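Local structure of glycosylation Associate Protein 3 (6OYC) at residues T153-E158 against L164-V169. The protein probably acts in the accessory Sec system as part of the Gap1-Gap2-Gap3 complex, associated with glycosylation and secretion of streptococcal adhesins. Residues are numbered along the deposited sequence; the frame is centred on the assembly and turned at random.
Sequences TEFTIE and LNLLLV
L164 CD2 touches two side chains of 153-158, and the tight end of the contact lies there: it stands 3.4 Å from I157 CD1 and 3.5 Å from F155 CE2, the two approaches roughly at a right angle to each other. I157 CD1 is engaged more broadly, meeting CB, CG and both methyls of L164 within 3.6 Å. The CB of I157 is not aimed at the strand, but chi2 of -74° brings CD1 to the leucine. The phenyl group of F155 is held from two directions. L164 CD2 reaches it obliquely on the CD2–CE2 side, whereas L166 CD1 sits over one face, 4.2 Å from the ring centroid and 25° off the normal, a CH-pi contact displaced toward the rim, with CG its nearest ring atom at 3.8 Å. With CG between backbone N and carbonyl carbon (chi1 59°), the F155 ring is set where that methyl can cover it. Packing thins outward: CA atoms separate from 7.3 Å at I157 and L164 to 8.2 Å at F155 and L166, and T156, exposed and with its CB directed away from the strand, keeps only a long 4.4 Å approach of its O to L164 CD1. F155 and I157 are partly exposed, L164 and L166 buried. No hydrogen bond spans the segments; T156 N makes one to E191 OE1. F155 and L166 also touch A215 and L212 of helix 206-218. Residues 155-158, extended, run roughly antiparallel to strand 163-168 over one face of the parallel sheet, beside that helix, as in the layered core of an alpha/beta domain.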
loop_
_atom_site.group_PDB
_atom_site.type_symbol
_atom_site.label_atom_id
_atom_site.label_comp_id
_atom_site.label_asym_id
_atom_site.label_seq_id
_atom_site.Cartn_x
_atom_site.Cartn_y
_atom_site.Cartn_z
ATOM N N THR C 153 5.781 -3.605 -14.950
ATOM C CA THR C 153 5.345 -4.966 -15.257
ATOM C C THR C 153 6.269 -5.680 -16.239
ATOM O O THR C 153 6.195 -6.908 -16.356
ATOM C CB THR C 153 3.928 -4.964 -15.839
ATOM O OG1 THR C 153 3.860 -4.045 -16.934
ATOM C CG2 THR C 153 2.916 -4.549 -14.794
ATOM N N GLU C 154 7.127 -4.942 -16.940
ATOM C CA GLU C 154 7.975 -5.536 -17.964
ATOM C C GLU C 154 9.055 -6.402 -17.340
ATOM O O GLU C 154 9.666 -6.034 -16.334
ATOM C CB GLU C 154 8.630 -4.444 -18.816
ATOM C CG GLU C 154 7.652 -3.600 -19.646
ATOM C CD GLU C 154 8.083 -2.139 -19.771
ATOM O OE1 GLU C 154 7.931 -1.387 -18.775
ATOM O OE2 GLU C 154 8.567 -1.741 -20.863
ATOM N N PHE C 155 9.293 -7.554 -17.958
ATOM C CA PHE C 155 10.409 -8.426 -17.630
ATOM C C PHE C 155 10.961 -8.992 -18.932
ATOM O O PHE C 155 10.258 -9.057 -19.946
ATOM C CB PHE C 155 9.984 -9.567 -16.699
ATOM C CG PHE C 155 8.900 -10.448 -17.278
ATOM C CD1 PHE C 155 7.562 -10.142 -17.085
ATOM C CD2 PHE C 155 9.219 -11.573 -18.023
ATOM C CE1 PHE C 155 6.559 -10.944 -17.618
ATOM C CE2 PHE C 155 8.218 -12.378 -18.561
ATOM C CZ PHE C 155 6.886 -12.059 -18.355
ATOM N N THR C 156 12.214 -9.439 -18.897
ATOM C CA THR C 156 12.867 -9.951 -20.095
ATOM C C THR C 156 13.279 -11.412 -19.938
ATOM O O THR C 156 13.708 -11.848 -18.862
ATOM C CB THR C 156 14.075 -9.094 -20.471
ATOM O OG1 THR C 156 14.338 -9.255 -21.869
ATOM C CG2 THR C 156 15.307 -9.476 -19.658
ATOM N N ILE C 157 13.109 -12.167 -21.022
ATOM C CA ILE C 157 13.552 -13.551 -21.129
ATOM C C ILE C 157 14.602 -13.627 -22.222
ATOM O O ILE C 157 14.386 -13.126 -23.328
ATOM C CB ILE C 157 12.394 -14.503 -21.457
ATOM C CG1 ILE C 157 11.395 -14.520 -20.314
ATOM C CG2 ILE C 157 12.927 -15.918 -21.716
ATOM C CD1 ILE C 157 11.925 -15.285 -19.167
ATOM N N GLU C 158 15.721 -14.262 -21.928
ATOM C CA GLU C 158 16.708 -14.504 -22.963
ATOM C C GLU C 158 16.570 -15.933 -23.476
ATOM O O GLU C 158 16.036 -16.808 -22.790
ATOM C CB GLU C 158 18.115 -14.224 -22.437
ATOM C CG GLU C 158 18.453 -12.724 -22.448
ATOM C CD GLU C 158 19.251 -12.275 -21.233
ATOM O OE1 GLU C 158 19.790 -13.150 -20.515
ATOM O OE2 GLU C 158 19.332 -11.044 -20.997
ATOM N N LEU C 164 12.329 -18.862 -15.416
ATOM C CA LEU C 164 12.085 -17.461 -15.111
ATOM C C LEU C 164 11.551 -17.366 -13.685
ATOM O O LEU C 164 10.512 -17.962 -13.362
ATOM C CB LEU C 164 11.105 -16.830 -16.094
ATOM C CG LEU C 164 10.785 -15.393 -15.712
ATOM C CD1 LEU C 164 12.038 -14.525 -15.775
ATOM C CD2 LEU C 164 9.675 -14.844 -16.590
ATOM N N ASN C 165 12.270 -16.642 -12.838
ATOM C CA ASN C 165 11.852 -16.398 -11.462
ATOM C C ASN C 165 11.373 -14.955 -11.374
ATOM O O ASN C 165 12.169 -14.019 -11.472
ATOM C CB ASN C 165 12.984 -16.696 -10.488
ATOM C CG ASN C 165 13.354 -18.168 -10.472
ATOM O OD1 ASN C 165 12.483 -19.039 -10.371
ATOM N ND2 ASN C 165 14.650 -18.454 -10.587
ATOM N N LEU C 166 10.066 -14.785 -11.233
ATOM C CA LEU C 166 9.425 -13.478 -11.194
ATOM C C LEU C 166 9.173 -13.117 -9.736
ATOM O O LEU C 166 8.388 -13.782 -9.057
ATOM C CB LEU C 166 8.116 -13.516 -11.976
ATOM C CG LEU C 166 7.886 -12.420 -13.002
ATOM C CD1 LEU C 166 9.092 -12.321 -13.936
ATOM C CD2 LEU C 166 6.619 -12.715 -13.777
ATOM N N LEU C 167 9.841 -12.080 -9.249
ATOM C CA LEU C 167 9.647 -11.610 -7.880
ATOM C C LEU C 167 8.669 -10.440 -7.891
ATOM O O LEU C 167 8.992 -9.351 -8.381
ATOM C CB LEU C 167 10.962 -11.196 -7.225
ATOM C CG LEU C 167 10.709 -10.735 -5.790
ATOM C CD1 LEU C 167 10.137 -11.892 -4.990
ATOM C CD2 LEU C 167 11.970 -10.213 -5.135
ATOM N N LEU C 168 7.486 -10.667 -7.334
ATOM C CA LEU C 168 6.460 -9.634 -7.234
ATOM C C LEU C 168 6.828 -8.716 -6.072
ATOM O O LEU C 168 6.828 -9.144 -4.913
ATOM C CB LEU C 168 5.089 -10.276 -7.038
ATOM C CG LEU C 168 4.172 -10.545 -8.242
ATOM C CD1 LEU C 168 4.939 -11.092 -9.425
ATOM C CD2 LEU C 168 3.020 -11.487 -7.874
ATOM N N VAL C 169 7.161 -7.466 -6.373
ATOM C CA VAL C 169 7.650 -6.519 -5.379
ATOM C C VAL C 169 6.484 -5.624 -4.969
ATOM O O VAL C 169 5.828 -5.016 -5.827
ATOM C CB VAL C 169 8.826 -5.693 -5.933
ATOM C CG1 VAL C 169 9.259 -4.639 -4.936
ATOM C CG2 VAL C 169 9.997 -6.606 -6.309
#